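Local coordinates for putative alpha/beta hydrolase fold protein (Candidatus Nitrososphaera gargensis, PDB 5A62) that probably hydrolyses carboxylic esters, as a carboxylesterase of the alpha/beta hydrolase fold, at residues 73-85 with 100-112. Residues are numbered along the deposited sequence; the frame is centred on the assembly and turned at random. Where two conformers were deposited one is given.
Sequences TMQDLIDDLRRLL and IGGIISSMYAAQH. With ACT (acetate ion), chain B.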
# COMPACT_ATOMS: atom_id res chain seq x y z
N THR A 73 2.47 -0.96 6.07
CA THR A 73 2.56 0.50 5.90
C THR A 73 3.93 0.93 6.34
O THR A 73 4.70 0.21 7.02
CB THR A 73 1.54 1.25 6.71
OG1 THR A 73 1.80 1.05 8.12
CG2 THR A 73 0.14 0.78 6.36
N MET A 74 4.29 2.16 6.01
CA MET A 74 5.52 2.71 6.53
C MET A 74 5.59 2.64 8.04
O MET A 74 6.67 2.39 8.58
CB MET A 74 5.70 4.18 6.11
CG MET A 74 5.98 4.48 4.65
SD MET A 74 7.29 3.50 3.91
CE MET A 74 8.60 4.05 4.89
N GLN A 75 4.48 2.86 8.72
CA GLN A 75 4.51 2.74 10.17
C GLN A 75 5.01 1.44 10.67
O GLN A 75 5.72 1.36 11.67
CB GLN A 75 3.13 3.06 10.72
CG GLN A 75 3.12 3.12 12.23
CD GLN A 75 3.99 4.24 12.75
OE1 GLN A 75 3.93 5.37 12.22
NE2 GLN A 75 4.81 3.95 13.73
N ASP A 76 4.70 0.35 9.97
CA ASP A 76 5.19 -0.96 10.32
C ASP A 76 6.71 -1.02 10.23
O ASP A 76 7.33 -1.64 11.07
CB ASP A 76 4.54 -2.02 9.47
CG ASP A 76 3.07 -2.13 9.76
OD1 ASP A 76 2.70 -2.35 10.95
OD2 ASP A 76 2.25 -2.05 8.82
N LEU A 77 7.29 -0.42 9.22
CA LEU A 77 8.74 -0.36 9.11
C LEU A 77 9.35 0.49 10.25
O LEU A 77 10.43 0.18 10.76
CB LEU A 77 9.21 0.23 7.77
CG LEU A 77 8.82 -0.59 6.56
CD1 LEU A 77 9.37 0.02 5.30
CD2 LEU A 77 9.25 -2.06 6.62
N ILE A 78 8.68 1.52 10.66
CA ILE A 78 9.21 2.33 11.77
C ILE A 78 9.17 1.50 13.02
O ILE A 78 10.13 1.52 13.80
CB ILE A 78 8.40 3.63 11.94
CG1 ILE A 78 8.17 4.40 10.66
CG2 ILE A 78 9.07 4.51 13.00
CD1 ILE A 78 9.36 4.51 9.74
N ASP A 79 8.09 0.76 13.22
CA ASP A 79 7.99 -0.10 14.40
C ASP A 79 9.06 -1.20 14.35
O ASP A 79 9.64 -1.50 15.41
CB ASP A 79 6.59 -0.68 14.47
CG ASP A 79 5.52 0.35 14.73
OD1 ASP A 79 5.77 1.46 15.14
OD2 ASP A 79 4.34 -0.09 14.55
N ASP A 80 9.39 -1.74 13.21
CA ASP A 80 10.48 -2.72 13.13
C ASP A 80 11.75 -2.12 13.60
O ASP A 80 12.56 -2.75 14.31
CB ASP A 80 10.69 -3.19 11.67
CG ASP A 80 9.53 -4.02 11.08
OD1 ASP A 80 8.69 -4.57 11.86
OD2 ASP A 80 9.50 -4.08 9.82
N LEU A 81 12.05 -0.89 13.18
CA LEU A 81 13.28 -0.20 13.60
C LEU A 81 13.25 0.11 15.08
O LEU A 81 14.29 -0.06 15.76
CB LEU A 81 13.41 1.10 12.82
CG LEU A 81 14.60 1.98 13.17
CD1 LEU A 81 15.90 1.27 13.05
CD2 LEU A 81 14.59 3.26 12.32
N ARG A 82 12.12 0.56 15.58
CA ARG A 82 12.00 0.80 17.01
C ARG A 82 12.31 -0.43 17.81
O ARG A 82 13.09 -0.35 18.78
CB ARG A 82 10.62 1.33 17.35
CG ARG A 82 10.48 1.69 18.81
CD ARG A 82 9.01 1.95 19.19
NE ARG A 82 8.04 0.98 18.61
CZ ARG A 82 7.69 -0.21 19.09
NH1 ARG A 82 8.20 -0.71 20.21
NH2 ARG A 82 6.81 -0.96 18.40
N ARG A 83 11.80 -1.55 17.38
CA ARG A 83 12.04 -2.81 18.11
C ARG A 83 13.49 -3.15 18.05
O ARG A 83 14.08 -3.61 19.05
CB ARG A 83 11.16 -3.93 17.56
CG ARG A 83 9.70 -3.70 17.96
CD ARG A 83 8.79 -4.89 17.87
NE ARG A 83 8.91 -5.43 16.54
CZ ARG A 83 8.22 -5.03 15.48
NH1 ARG A 83 7.19 -4.19 15.58
NH2 ARG A 83 8.50 -5.64 14.32
N LEU A 84 14.15 -2.96 16.92
CA LEU A 84 15.58 -3.28 16.83
C LEU A 84 16.41 -2.39 17.76
O LEU A 84 17.31 -2.86 18.44
CB LEU A 84 16.07 -3.13 15.37
CG LEU A 84 17.55 -3.37 15.15
CD1 LEU A 84 17.96 -4.80 15.50
CD2 LEU A 84 17.89 -3.04 13.71
N LEU A 85 16.14 -1.08 17.79
CA LEU A 85 16.96 -0.18 18.58
C LEU A 85 16.66 -0.41 20.06
O LEU A 85 17.59 -0.33 20.87
CB LEU A 85 16.71 1.28 18.15
CG LEU A 85 17.10 1.54 16.70
CD1 LEU A 85 16.97 3.03 16.44
CD2 LEU A 85 18.49 1.02 16.32
N ILE A 100 14.29 4.88 0.60
CA ILE A 100 13.32 4.55 1.65
C ILE A 100 13.90 4.62 3.03
O ILE A 100 13.20 4.95 3.99
CB ILE A 100 12.60 3.17 1.41
CG1 ILE A 100 11.28 3.09 2.17
CG2 ILE A 100 13.48 1.99 1.76
CD1 ILE A 100 10.46 1.84 1.93
N GLY A 101 15.16 4.29 3.13
CA GLY A 101 15.88 4.41 4.45
C GLY A 101 15.85 5.80 4.97
O GLY A 101 15.77 6.04 6.18
N GLY A 102 15.89 6.78 4.11
CA GLY A 102 15.78 8.22 4.44
C GLY A 102 14.41 8.59 4.93
O GLY A 102 14.21 9.29 5.93
N ILE A 103 13.37 8.06 4.28
CA ILE A 103 12.05 8.24 4.71
C ILE A 103 11.81 7.64 6.11
O ILE A 103 11.24 8.24 7.03
CB ILE A 103 11.08 7.61 3.67
CG1 ILE A 103 11.58 7.94 2.24
CG2 ILE A 103 9.77 8.20 4.04
CD1 ILE A 103 10.70 7.46 1.07
N ILE A 104 12.26 6.40 6.27
CA ILE A 104 12.17 5.73 7.54
C ILE A 104 12.86 6.59 8.64
O ILE A 104 12.30 6.73 9.71
CB ILE A 104 12.79 4.32 7.45
CG1 ILE A 104 11.87 3.44 6.57
CG2 ILE A 104 13.00 3.73 8.84
CD1 ILE A 104 12.55 2.16 6.11
N SER A 105 14.08 7.08 8.35
CA SER A 105 14.80 7.86 9.35
C SER A 105 14.00 9.07 9.75
O SER A 105 13.99 9.43 10.95
CB SER A 105 16.19 8.26 8.89
OG SER A 105 16.23 9.26 7.89
N SER A 106 13.34 9.72 8.78
CA SER A 106 12.59 10.91 9.09
C SER A 106 11.37 10.63 9.96
O SER A 106 11.08 11.36 10.92
CB SER A 106 12.28 11.64 7.79
OG SER A 106 11.26 11.00 7.05
N MET A 107 10.67 9.54 9.70
CA MET A 107 9.53 9.19 10.50
C MET A 107 9.92 8.72 11.88
O MET A 107 9.26 9.00 12.87
CB MET A 107 8.72 8.05 9.81
CG MET A 107 8.01 8.53 8.55
SD MET A 107 7.06 7.24 7.72
CE MET A 107 5.83 6.95 8.91
N TYR A 108 11.04 8.04 12.03
CA TYR A 108 11.51 7.62 13.29
C TYR A 108 11.87 8.83 14.15
O TYR A 108 11.46 8.89 15.29
CB TYR A 108 12.69 6.60 13.16
CG TYR A 108 13.12 6.04 14.47
CD1 TYR A 108 12.52 4.92 15.02
CD2 TYR A 108 14.08 6.65 15.22
CE1 TYR A 108 12.92 4.47 16.26
CE2 TYR A 108 14.51 6.15 16.42
CZ TYR A 108 13.88 5.08 16.92
OH TYR A 108 14.30 4.58 18.17
N ALA A 109 12.62 9.75 13.58
CA ALA A 109 12.96 11.00 14.29
C ALA A 109 11.75 11.76 14.71
O ALA A 109 11.67 12.28 15.86
CB ALA A 109 13.84 11.86 13.43
N ALA A 110 10.73 11.79 13.85
CA ALA A 110 9.52 12.53 14.16
C ALA A 110 8.81 11.91 15.32
O ALA A 110 8.27 12.61 16.21
CB ALA A 110 8.64 12.60 12.98
N GLN A 111 8.80 10.59 15.35
CA GLN A 111 8.03 9.85 16.35
C GLN A 111 8.77 9.63 17.65
O GLN A 111 8.10 9.44 18.71
CB GLN A 111 7.58 8.49 15.75
CG GLN A 111 6.54 8.65 14.73
CD GLN A 111 6.14 7.32 14.11
OE1 GLN A 111 6.24 6.25 14.77
NE2 GLN A 111 5.79 7.37 12.79
N HIS A 112 10.09 9.70 17.63
CA HIS A 112 10.96 9.43 18.72
C HIS A 112 12.06 10.49 18.82
O HIS A 112 13.24 10.19 18.75
CB HIS A 112 11.53 8.02 18.57
CG HIS A 112 10.49 6.95 18.52
ND1 HIS A 112 10.15 6.25 17.38
CD2 HIS A 112 9.76 6.42 19.52
CE1 HIS A 112 9.20 5.39 17.66
NE2 HIS A 112 8.93 5.49 18.96
C ACT B . 13.41 3.55 -2.62
O ACT B . 13.55 3.15 -3.80
OXT ACT B . 14.07 3.06 -1.75
CH3 ACT B . 12.36 4.63 -2.24
O HOH W 1 13.54 2.52 19.78
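Ile78 and Ile104 interlock where helix 74-85 meets helix 100-111, a worked example of knobs-into-holes packing between helices that cross steeply, at -72°. Ile78 sits among Ile104, Met107, Tyr108 and Gln111, its CD1 3.6 Å from Met107 CB; Ile104 in turn fills the hole formed by Met74, Leu77, Ile78 and Leu81. The Met74 chain bends at both chi2 (-49°) and chi3, which brings its CE to 3.7 Å from Ile104 CG1 and also against Ile100, while Met107 SD rests on Met74 CB.

Aromatic contacts continue the apolar seam. Ile78 CG2 and Arg82 CA meet the Tyr108 ring at its edge, and Leu85 CD1 lies 3.5 Å from Tyr108 OH. Water 1, in the ring plane, joins that hydroxyl to Arg82 O. Arg82 lays its CD 3.5 Å from His112 NE2, whereas its guanidinium turns to Glu86 in a salt bridge.

The direct polar bonding between the helices is a reciprocal amide pair. Gln111 NE2 donates to Gln75 OE1 (2.8 Å), and Gln75 NE2 returns a straighter bond to Gln111 OE1 (2.9 Å, 167°); each oxygen is met on a lone pair. Gln75 NE2 also donates to Asp79 OD1 from above the carboxylate plane, so three bonds grip the Gln75 amide and together set its rotation.

Ile29 of the central sheet touches Leu81 and Ile104. Ile100 N binds an acetate ion, probably from the crystallisation liquor, which Ile32 N also holds, beside a probable nucleophile elbow, an arrangement reminiscent of an oxyanion hole. The chemistry thus implies an apolar interlock joining helix 74-85 to the helix that begins at the probable elbow, with directional amide bonds at its margin.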